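Local coordinates for protein endolysin (Clostridium phage phiCD27, PDB 3QAY) that probably cleaves the amide bond between N-acetylmuramic acid and L-alanine in clostridial peptidoglycan, using a zinc-dependent amidase domain, at residues Ser33-His47 against His163-Lys177. Numbering follows the deposited sequence.
With PO4 (phosphate ion), chain G.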
ATOM      1  N   SER A  33      -2.677  -8.962  -5.375  1.00 11.32           N
ATOM      2  CA  SER A  33      -3.374  -9.982  -4.583  1.00 11.57           C
ATOM      3  C   SER A  33      -3.866  -9.466  -3.230  1.00 11.06           C
ATOM      4  O   SER A  33      -4.968  -9.792  -2.817  1.00 11.54           O
ATOM      5  CB  SER A  33      -2.478 -11.209  -4.367  1.00 11.90           C
ATOM      6  OG  SER A  33      -2.331 -11.940  -5.569  1.00 12.99           O
ATOM      7  N   LEU A  34      -3.042  -8.679  -2.542  1.00 10.63           N
ATOM      8  CA  LEU A  34      -3.409  -8.105  -1.235  1.00 10.14           C
ATOM      9  C   LEU A  34      -4.567  -7.092  -1.293  1.00  9.80           C
ATOM     10  O   LEU A  34      -5.428  -7.072  -0.414  1.00  9.35           O
ATOM     11  CB  LEU A  34      -2.193  -7.413  -0.613  1.00  9.89           C
ATOM     12  CG  LEU A  34      -2.419  -6.731   0.746  1.00  9.65           C
ATOM     13  CD1 LEU A  34      -2.899  -7.748   1.765  1.00  8.65           C
ATOM     14  CD2 LEU A  34      -1.134  -6.038   1.212  1.00  8.97           C
ATOM     15  N   ALA A  35      -4.561  -6.239  -2.313  1.00  9.35           N
ATOM     16  CA  ALA A  35      -5.500  -5.110  -2.395  1.00  9.18           C
ATOM     17  C   ALA A  35      -6.970  -5.495  -2.153  1.00  9.42           C
ATOM     18  O   ALA A  35      -7.627  -4.875  -1.322  1.00  9.18           O
ATOM     19  CB  ALA A  35      -5.343  -4.374  -3.735  1.00  9.09           C
ATOM     20  N   PRO A  36      -7.487  -6.513  -2.873  1.00 10.23           N
ATOM     21  CA  PRO A  36      -8.875  -6.954  -2.670  1.00 10.76           C
ATOM     22  C   PRO A  36      -9.151  -7.579  -1.301  1.00 10.72           C
ATOM     23  O   PRO A  36     -10.253  -7.444  -0.783  1.00 11.08           O
ATOM     24  CB  PRO A  36      -9.091  -7.978  -3.783  1.00 11.32           C
ATOM     25  CG  PRO A  36      -7.749  -8.384  -4.212  1.00 11.52           C
ATOM     26  CD  PRO A  36      -6.863  -7.214  -4.007  1.00 10.50           C
ATOM     27  N   VAL A  37      -8.160  -8.243  -0.719  1.00 10.57           N
ATOM     28  CA  VAL A  37      -8.284  -8.770   0.641  1.00 10.77           C
ATOM     29  C   VAL A  37      -8.342  -7.612   1.653  1.00 10.60           C
ATOM     30  O   VAL A  37      -9.157  -7.633   2.592  1.00 11.23           O
ATOM     31  CB  VAL A  37      -7.123  -9.717   0.980  1.00 10.74           C
ATOM     32  CG1 VAL A  37      -7.204 -10.184   2.437  1.00 10.79           C
ATOM     33  CG2 VAL A  37      -7.122 -10.913   0.030  1.00 10.75           C
ATOM     34  N   LEU A  38      -7.491  -6.607   1.454  1.00  9.68           N
ATOM     35  CA  LEU A  38      -7.485  -5.408   2.306  1.00  9.49           C
ATOM     36  C   LEU A  38      -8.822  -4.669   2.234  1.00  9.76           C
ATOM     37  O   LEU A  38      -9.360  -4.258   3.257  1.00 10.31           O
ATOM     38  CB  LEU A  38      -6.347  -4.458   1.907  1.00  8.44           C
ATOM     39  CG  LEU A  38      -6.161  -3.168   2.714  1.00  7.80           C
ATOM     40  CD1 LEU A  38      -5.994  -3.471   4.208  1.00  6.77           C
ATOM     41  CD2 LEU A  38      -4.978  -2.348   2.201  1.00  6.06           C
ATOM     42  N   ALA A  39      -9.343  -4.497   1.018  1.00 10.00           N
ATOM     43  CA  ALA A  39     -10.656  -3.874   0.806  1.00 10.15           C
ATOM     44  C   ALA A  39     -11.762  -4.594   1.579  1.00 10.93           C
ATOM     45  O   ALA A  39     -12.552  -3.960   2.281  1.00 10.70           O
ATOM     46  CB  ALA A  39     -10.995  -3.828  -0.691  1.00 10.45           C
ATOM     47  N   ASP A  40     -11.809  -5.916   1.447  1.00 11.31           N
ATOM     48  CA  ASP A  40     -12.819  -6.727   2.121  1.00 12.07           C
ATOM     49  C   ASP A  40     -12.719  -6.640   3.644  1.00 11.82           C
ATOM     50  O   ASP A  40     -13.736  -6.682   4.345  1.00 12.37           O
ATOM     51  CB  ASP A  40     -12.706  -8.196   1.686  1.00 12.65           C
ATOM     52  CG  ASP A  40     -13.301  -8.455   0.314  1.00 13.71           C
ATOM     53  OD1 ASP A  40     -14.021  -7.586  -0.220  1.00 14.30           O
ATOM     54  OD2 ASP A  40     -13.052  -9.552  -0.226  1.00 16.51           O
ATOM     55  N   THR A  41     -11.500  -6.527   4.155  1.00 10.90           N
ATOM     56  CA  THR A  41     -11.295  -6.380   5.594  1.00 11.14           C
ATOM     57  C   THR A  41     -11.875  -5.045   6.083  1.00 11.43           C
ATOM     58  O   THR A  41     -12.550  -5.001   7.119  1.00 12.25           O
ATOM     59  CB  THR A  41      -9.807  -6.525   5.968  1.00 10.51           C
ATOM     60  OG1 THR A  41      -9.299  -7.743   5.406  1.00 10.17           O
ATOM     61  CG2 THR A  41      -9.628  -6.562   7.473  1.00 10.13           C
ATOM     62  N   PHE A  42     -11.645  -3.972   5.324  1.00 11.06           N
ATOM     63  CA  PHE A  42     -12.288  -2.684   5.608  1.00 11.51           C
ATOM     64  C   PHE A  42     -13.808  -2.784   5.498  1.00 12.47           C
ATOM     65  O   PHE A  42     -14.523  -2.234   6.328  1.00 12.54           O
ATOM     66  CB  PHE A  42     -11.804  -1.582   4.661  1.00 10.94           C
ATOM     67  CG  PHE A  42     -10.519  -0.931   5.082  1.00 10.95           C
ATOM     68  CD1 PHE A  42     -10.470  -0.140   6.221  1.00 11.88           C
ATOM     69  CD2 PHE A  42      -9.367  -1.073   4.314  1.00 11.43           C
ATOM     70  CE1 PHE A  42      -9.298   0.470   6.613  1.00 11.00           C
ATOM     71  CE2 PHE A  42      -8.185  -0.461   4.691  1.00 11.18           C
ATOM     72  CZ  PHE A  42      -8.148   0.317   5.843  1.00 11.52           C
ATOM     73  N   ARG A  43     -14.289  -3.479   4.469  1.00 13.03           N
ATOM     74  CA  ARG A  43     -15.726  -3.565   4.208  1.00 14.35           C
ATOM     75  C   ARG A  43     -16.477  -4.269   5.334  1.00 15.62           C
ATOM     76  O   ARG A  43     -17.591  -3.872   5.691  1.00 16.37           O
ATOM     77  CB  ARG A  43     -15.987  -4.259   2.870  1.00 14.54           C
ATOM     78  CG  ARG A  43     -15.594  -3.428   1.664  1.00 13.64           C
ATOM     79  CD  ARG A  43     -15.848  -4.173   0.365  1.00 14.38           C
ATOM     80  NE  ARG A  43     -15.354  -3.413  -0.787  1.00 14.95           N
ATOM     81  CZ  ARG A  43     -14.545  -3.881  -1.739  1.00 14.50           C
ATOM     82  NH1 ARG A  43     -14.124  -5.139  -1.738  1.00 14.16           N
ATOM     83  NH2 ARG A  43     -14.166  -3.074  -2.726  1.00 13.48           N
ATOM     84  N   LYS A  44     -15.854  -5.299   5.904  1.00 16.17           N
ATOM     85  CA  LYS A  44     -16.409  -6.013   7.055  1.00 17.87           C
ATOM     86  C   LYS A  44     -16.704  -5.070   8.228  1.00 18.32           C
ATOM     87  O   LYS A  44     -17.647  -5.294   8.990  1.00 19.45           O
ATOM     88  CB  LYS A  44     -15.455  -7.127   7.503  1.00 17.82           C
ATOM     89  CG  LYS A  44     -16.072  -8.129   8.480  1.00 20.52           C
ATOM     90  CD  LYS A  44     -15.173  -9.343   8.689  1.00 21.73           C
ATOM     91  CE  LYS A  44     -15.933 -10.512   9.317  1.00 24.65           C
ATOM     92  NZ  LYS A  44     -15.084 -11.745   9.421  1.00 24.63           N
ATOM     93  N   GLU A  45     -15.904  -4.014   8.360  1.00 17.83           N
ATOM     94  CA  GLU A  45     -16.104  -3.012   9.408  1.00 18.11           C
ATOM     95  C   GLU A  45     -17.029  -1.867   8.971  1.00 18.31           C
ATOM     96  O   GLU A  45     -17.181  -0.888   9.698  1.00 18.44           O
ATOM     97  CB  GLU A  45     -14.754  -2.453   9.870  1.00 17.41           C
ATOM     98  CG  GLU A  45     -13.723  -3.510  10.221  1.00 17.58           C
ATOM     99  CD  GLU A  45     -14.225  -4.517  11.238  1.00 19.10           C
ATOM    100  OE1 GLU A  45     -14.681  -4.093  12.319  1.00 19.09           O
ATOM    101  OE2 GLU A  45     -14.154  -5.732  10.951  1.00 20.29           O
ATOM    102  N   GLY A  46     -17.627  -1.983   7.786  1.00 18.48           N
ATOM    103  CA  GLY A  46     -18.674  -1.061   7.334  1.00 18.99           C
ATOM    104  C   GLY A  46     -18.222   0.072   6.428  1.00 18.44           C
ATOM    105  O   GLY A  46     -19.020   0.943   6.081  1.00 18.71           O
ATOM    106  N   HIS A  47     -16.951   0.068   6.033  1.00 17.33           N
ATOM    107  CA  HIS A  47     -16.423   1.133   5.176  1.00 16.91           C
ATOM    108  C   HIS A  47     -16.590   0.769   3.703  1.00 16.52           C
ATOM    109  O   HIS A  47     -16.739  -0.404   3.348  1.00 16.45           O
ATOM    110  CB  HIS A  47     -14.956   1.411   5.519  1.00 16.28           C
ATOM    111  CG  HIS A  47     -14.732   1.656   6.977  1.00 17.32           C
ATOM    112  ND1 HIS A  47     -14.918   2.889   7.562  1.00 18.63           N
ATOM    113  CD2 HIS A  47     -14.388   0.814   7.979  1.00 18.42           C
ATOM    114  CE1 HIS A  47     -14.679   2.804   8.858  1.00 18.90           C
ATOM    115  NE2 HIS A  47     -14.359   1.553   9.137  1.00 19.52           N
ATOM    116  N   HIS A 163      -2.598 -12.998   3.379  1.00 12.78           N
ATOM    117  CA  HIS A 163      -3.102 -11.677   2.969  1.00 12.26           C
ATOM    118  C   HIS A 163      -4.027 -11.082   4.037  1.00 12.59           C
ATOM    119  O   HIS A 163      -3.995  -9.879   4.305  1.00 12.11           O
ATOM    120  CB  HIS A 163      -3.839 -11.758   1.636  1.00 12.40           C
ATOM    121  CG  HIS A 163      -3.000 -12.273   0.509  1.00 12.48           C
ATOM    122  ND1 HIS A 163      -1.683 -11.909   0.338  1.00 12.82           N
ATOM    123  CD2 HIS A 163      -3.293 -13.111  -0.511  1.00 13.83           C
ATOM    124  CE1 HIS A 163      -1.202 -12.499  -0.739  1.00 13.70           C
ATOM    125  NE2 HIS A 163      -2.157 -13.236  -1.274  1.00 14.65           N
ATOM    126  N   GLU A 164      -4.842 -11.943   4.637  1.00 13.47           N
ATOM    127  CA  GLU A 164      -5.790 -11.568   5.690  1.00 13.90           C
ATOM    128  C   GLU A 164      -5.080 -11.078   6.942  1.00 13.39           C
ATOM    129  O   GLU A 164      -5.530 -10.131   7.592  1.00 13.35           O
ATOM    130  CB  GLU A 164      -6.646 -12.784   6.024  1.00 15.17           C
ATOM    131  CG  GLU A 164      -7.623 -12.653   7.167  1.00 17.63           C
ATOM    132  CD  GLU A 164      -8.419 -13.928   7.314  1.00 19.84           C
ATOM    133  OE1 GLU A 164      -8.113 -14.736   8.219  1.00 20.76           O
ATOM    134  OE2 GLU A 164      -9.313 -14.139   6.477  1.00 22.18           O
ATOM    135  N   GLY A 165      -3.979 -11.741   7.287  1.00 13.22           N
ATOM    136  CA  GLY A 165      -3.153 -11.344   8.425  1.00 13.03           C
ATOM    137  C   GLY A 165      -2.510  -9.981   8.247  1.00 11.99           C
ATOM    138  O   GLY A 165      -2.470  -9.188   9.183  1.00 12.00           O
ATOM    139  N   ILE A 166      -1.979  -9.719   7.055  1.00 11.31           N
ATOM    140  CA  ILE A 166      -1.417  -8.404   6.728  1.00 10.57           C
ATOM    141  C   ILE A 166      -2.523  -7.351   6.699  1.00 10.21           C
ATOM    142  O   ILE A 166      -2.374  -6.269   7.267  1.00  9.98           O
ATOM    143  CB  ILE A 166      -0.707  -8.418   5.352  1.00 10.41           C
ATOM    144  CG1 ILE A 166       0.587  -9.223   5.429  1.00 10.81           C
ATOM    145  CG2 ILE A 166      -0.412  -6.981   4.872  1.00  9.89           C
ATOM    146  CD1 ILE A 166       1.788  -8.423   5.883  1.00 11.11           C
ATOM    147  N   ALA A 167      -3.624  -7.678   6.026  1.00 10.02           N
ATOM    148  CA  ALA A 167      -4.777  -6.785   5.919  1.00  9.91           C
ATOM    149  C   ALA A 167      -5.301  -6.370   7.295  1.00 10.10           C
ATOM    150  O   ALA A 167      -5.520  -5.186   7.552  1.00  9.77           O
ATOM    151  CB  ALA A 167      -5.888  -7.447   5.109  1.00 10.15           C
ATOM    152  N   LYS A 168      -5.480  -7.345   8.178  1.00 10.46           N
ATOM    153  CA  LYS A 168      -6.027  -7.073   9.507  1.00 11.27           C
ATOM    154  C   LYS A 168      -5.177  -6.057  10.265  1.00 10.88           C
ATOM    155  O   LYS A 168      -5.718  -5.182  10.938  1.00 10.41           O
ATOM    156  CB  LYS A 168      -6.166  -8.364  10.313  1.00 12.02           C
ATOM    157  CG  LYS A 168      -6.892  -8.209  11.655  1.00 14.22           C
ATOM    158  CD  LYS A 168      -7.070  -9.568  12.353  1.00 16.91           C
ATOM    159  CE  LYS A 168      -7.752  -9.424  13.726  1.00 19.44           C
ATOM    160  NZ  LYS A 168      -7.200 -10.382  14.739  1.00 21.18           N
ATOM    161  N   LEU A 169      -3.854  -6.166  10.145  1.00 10.63           N
ATOM    162  CA  LEU A 169      -2.942  -5.257  10.854  1.00 10.55           C
ATOM    163  C   LEU A 169      -3.049  -3.831  10.311  1.00  9.99           C
ATOM    164  O   LEU A 169      -3.077  -2.863  11.075  1.00  9.79           O
ATOM    165  CB  LEU A 169      -1.496  -5.760  10.773  1.00 10.54           C
ATOM    166  CG  LEU A 169      -1.175  -7.031  11.571  1.00 11.33           C
ATOM    167  CD1 LEU A 169       0.269  -7.478  11.332  1.00 11.54           C
ATOM    168  CD2 LEU A 169      -1.425  -6.803  13.056  1.00 11.83           C
ATOM    169  N   ILE A 170      -3.136  -3.714   8.991  1.00  9.41           N
ATOM    170  CA  ILE A 170      -3.297  -2.419   8.338  1.00  8.98           C
ATOM    171  C   ILE A 170      -4.629  -1.783   8.702  1.00  9.18           C
ATOM    172  O   ILE A 170      -4.691  -0.594   8.990  1.00  9.14           O
ATOM    173  CB  ILE A 170      -3.237  -2.542   6.807  1.00  8.48           C
ATOM    174  CG1 ILE A 170      -1.827  -2.944   6.357  1.00  8.15           C
ATOM    175  CG2 ILE A 170      -3.671  -1.226   6.160  1.00  8.64           C
ATOM    176  CD1 ILE A 170      -1.692  -3.218   4.865  1.00  6.72           C
ATOM    177  N   VAL A 171      -5.692  -2.580   8.675  1.00  9.71           N
ATOM    178  CA  VAL A 171      -7.032  -2.087   8.983  1.00 10.23           C
ATOM    179  C   VAL A 171      -7.148  -1.667  10.457  1.00 10.86           C
ATOM    180  O   VAL A 171      -7.672  -0.592  10.764  1.00 11.19           O
ATOM    181  CB  VAL A 171      -8.104  -3.137   8.636  1.00 10.69           C
ATOM    182  CG1 VAL A 171      -9.493  -2.662   9.066  1.00 10.92           C
ATOM    183  CG2 VAL A 171      -8.077  -3.436   7.141  1.00 10.51           C
ATOM    184  N   GLU A 172      -6.648  -2.501  11.365  1.00 11.21           N
ATOM    185  CA  GLU A 172      -6.633  -2.147  12.789  1.00 12.07           C
ATOM    186  C   GLU A 172      -5.916  -0.819  13.014  1.00 12.13           C
ATOM    187  O   GLU A 172      -6.380   0.025  13.791  1.00 12.51           O
ATOM    188  CB  GLU A 172      -5.984  -3.247  13.630  1.00 12.57           C
ATOM    189  CG  GLU A 172      -6.862  -4.472  13.814  1.00 14.17           C
ATOM    190  CD  GLU A 172      -6.302  -5.469  14.817  1.00 15.89           C
ATOM    191  OE1 GLU A 172      -5.082  -5.441  15.095  1.00 17.72           O
ATOM    192  OE2 GLU A 172      -7.092  -6.286  15.327  1.00 15.69           O
ATOM    193  N   GLY A 173      -4.792  -0.639  12.321  1.00 11.91           N
ATOM    194  CA  GLY A 173      -4.019   0.594  12.384  1.00 12.05           C
ATOM    195  C   GLY A 173      -4.787   1.799  11.883  1.00 12.26           C
ATOM    196  O   GLY A 173      -4.892   2.800  12.578  1.00 12.77           O
ATOM    197  N   VAL A 174      -5.325   1.708  10.672  1.00 12.41           N
ATOM    198  CA  VAL A 174      -6.072   2.831  10.083  1.00 12.62           C
ATOM    199  C   VAL A 174      -7.291   3.184  10.940  1.00 13.46           C
ATOM    200  O   VAL A 174      -7.529   4.355  11.247  1.00 13.29           O
ATOM    201  CB  VAL A 174      -6.491   2.522   8.630  1.00 12.37           C
ATOM    202  CG1 VAL A 174      -7.479   3.556   8.109  1.00 12.62           C
ATOM    203  CG2 VAL A 174      -5.254   2.451   7.731  1.00 11.51           C
ATOM    204  N   LEU A 175      -8.031   2.164  11.361  1.00 14.20           N
ATOM    205  CA  LEU A 175      -9.274   2.372  12.093  1.00 15.55           C
ATOM    206  C   LEU A 175      -9.072   2.642  13.586  1.00 16.75           C
ATOM    207  O   LEU A 175     -10.014   3.057  14.270  1.00 17.30           O
ATOM    208  CB  LEU A 175     -10.207   1.174  11.896  1.00 15.71           C
ATOM    209  CG  LEU A 175     -10.654   0.908  10.456  1.00 15.61           C
ATOM    210  CD1 LEU A 175     -11.591  -0.295  10.417  1.00 14.55           C
ATOM    211  CD2 LEU A 175     -11.318   2.143   9.833  1.00 14.66           C
ATOM    212  N   ASN A 176      -7.856   2.422  14.085  1.00 17.48           N
ATOM    213  CA  ASN A 176      -7.531   2.626  15.507  1.00 19.13           C
ATOM    214  C   ASN A 176      -8.434   1.811  16.423  1.00 20.56           C
ATOM    215  O   ASN A 176      -9.013   2.327  17.375  1.00 21.99           O
ATOM    216  CB  ASN A 176      -7.577   4.116  15.890  1.00 19.40           C
ATOM    217  CG  ASN A 176      -6.864   4.414  17.219  1.00 20.16           C
ATOM    218  OD1 ASN A 176      -6.216   3.549  17.804  1.00 19.69           O
ATOM    219  ND2 ASN A 176      -6.985   5.648  17.689  1.00 21.00           N
ATOM    220  N   LYS A 177      -8.554   0.530  16.118  1.00 21.56           N
ATOM    221  CA  LYS A 177      -9.284  -0.391  16.973  1.00 23.25           C
ATOM    222  C   LYS A 177      -8.795  -1.801  16.730  1.00 23.96           C
ATOM    223  O   LYS A 177      -8.060  -2.059  15.775  1.00 22.88           O
ATOM    224  CB  LYS A 177     -10.794  -0.295  16.732  1.00 23.89           C
ATOM    225  CG  LYS A 177     -11.248  -0.616  15.315  1.00 23.54           C
ATOM    226  CD  LYS A 177     -12.770  -0.651  15.225  1.00 24.35           C
ATOM    227  CE  LYS A 177     -13.238  -1.392  13.977  1.00 24.11           C
ATOM    228  NZ  LYS A 177     -14.714  -1.590  13.952  1.00 24.60           N
TER
HETATM  229  P   PO4 G 182     -13.414  -2.794  -6.140  1.00 21.60           P
HETATM  230  O1  PO4 G 182     -12.966  -3.472  -7.408  1.00 22.50           O
HETATM  231  O2  PO4 G 182     -12.657  -3.405  -4.985  1.00 22.52           O
HETATM  232  O3  PO4 G 182     -13.166  -1.309  -6.235  1.00 21.36           O
HETATM  233  O4  PO4 G 182     -14.896  -2.997  -5.935  1.00 23.92           O
HETATM  234  O   HOH W   1     -16.987  -0.555  12.172  1.00 24.95           O
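Helix 33-44 and the last turns of helix 152-175 run the same general way, their N-to-C directions 51° apart; their axes approach to 8.7 Å, and the closest pair of CA atoms is that of Leu38 and Ala167, 4.7 Å apart. Both pack on one face of the mixed sheet of this zinc amidase alpha/beta fold, with Leu38 and Phe42 also resting on strands 3-8 and 80-87. Ala167 suits the close approach because its lone methyl lets the backbones draw together; CB lies 3.4 Å from Thr41 OG1. That hydroxyl, set beside its own backbone N (chi1 -52°), donates to Val37 O at 2.8 Å, satisfying its hydrogen within the helix and leaving CG2 for Val171. The branched Val171 serves several neighbours: CG2 touches Leu38 CD1 at 3.6 Å and sits over the centre of the Phe42 ring in a CH-pi contact, 3.8 Å from the centroid, while Val174 meets the same ring at its edge. Toward the zinc end, Leu34 reaches across to Ile166 CG2, and the CB of His163 lies against the two methyls of Val37, its ring also meeting that of Tyr30. Past the first helix, Leu175 lays CD1 against Glu45 CG and turns CD2 toward His47 NE2, on a ring whose ND1 is held by Met2 N. Asn176, with positive phi, is the C-prime residue of a Schellman motif that turns the chain out of the helix. Lys177, extended beyond CG, then places NZ 3.0 Å from Glu45 OE1 in a salt bridge that uses the anti lone pair of that oxygen.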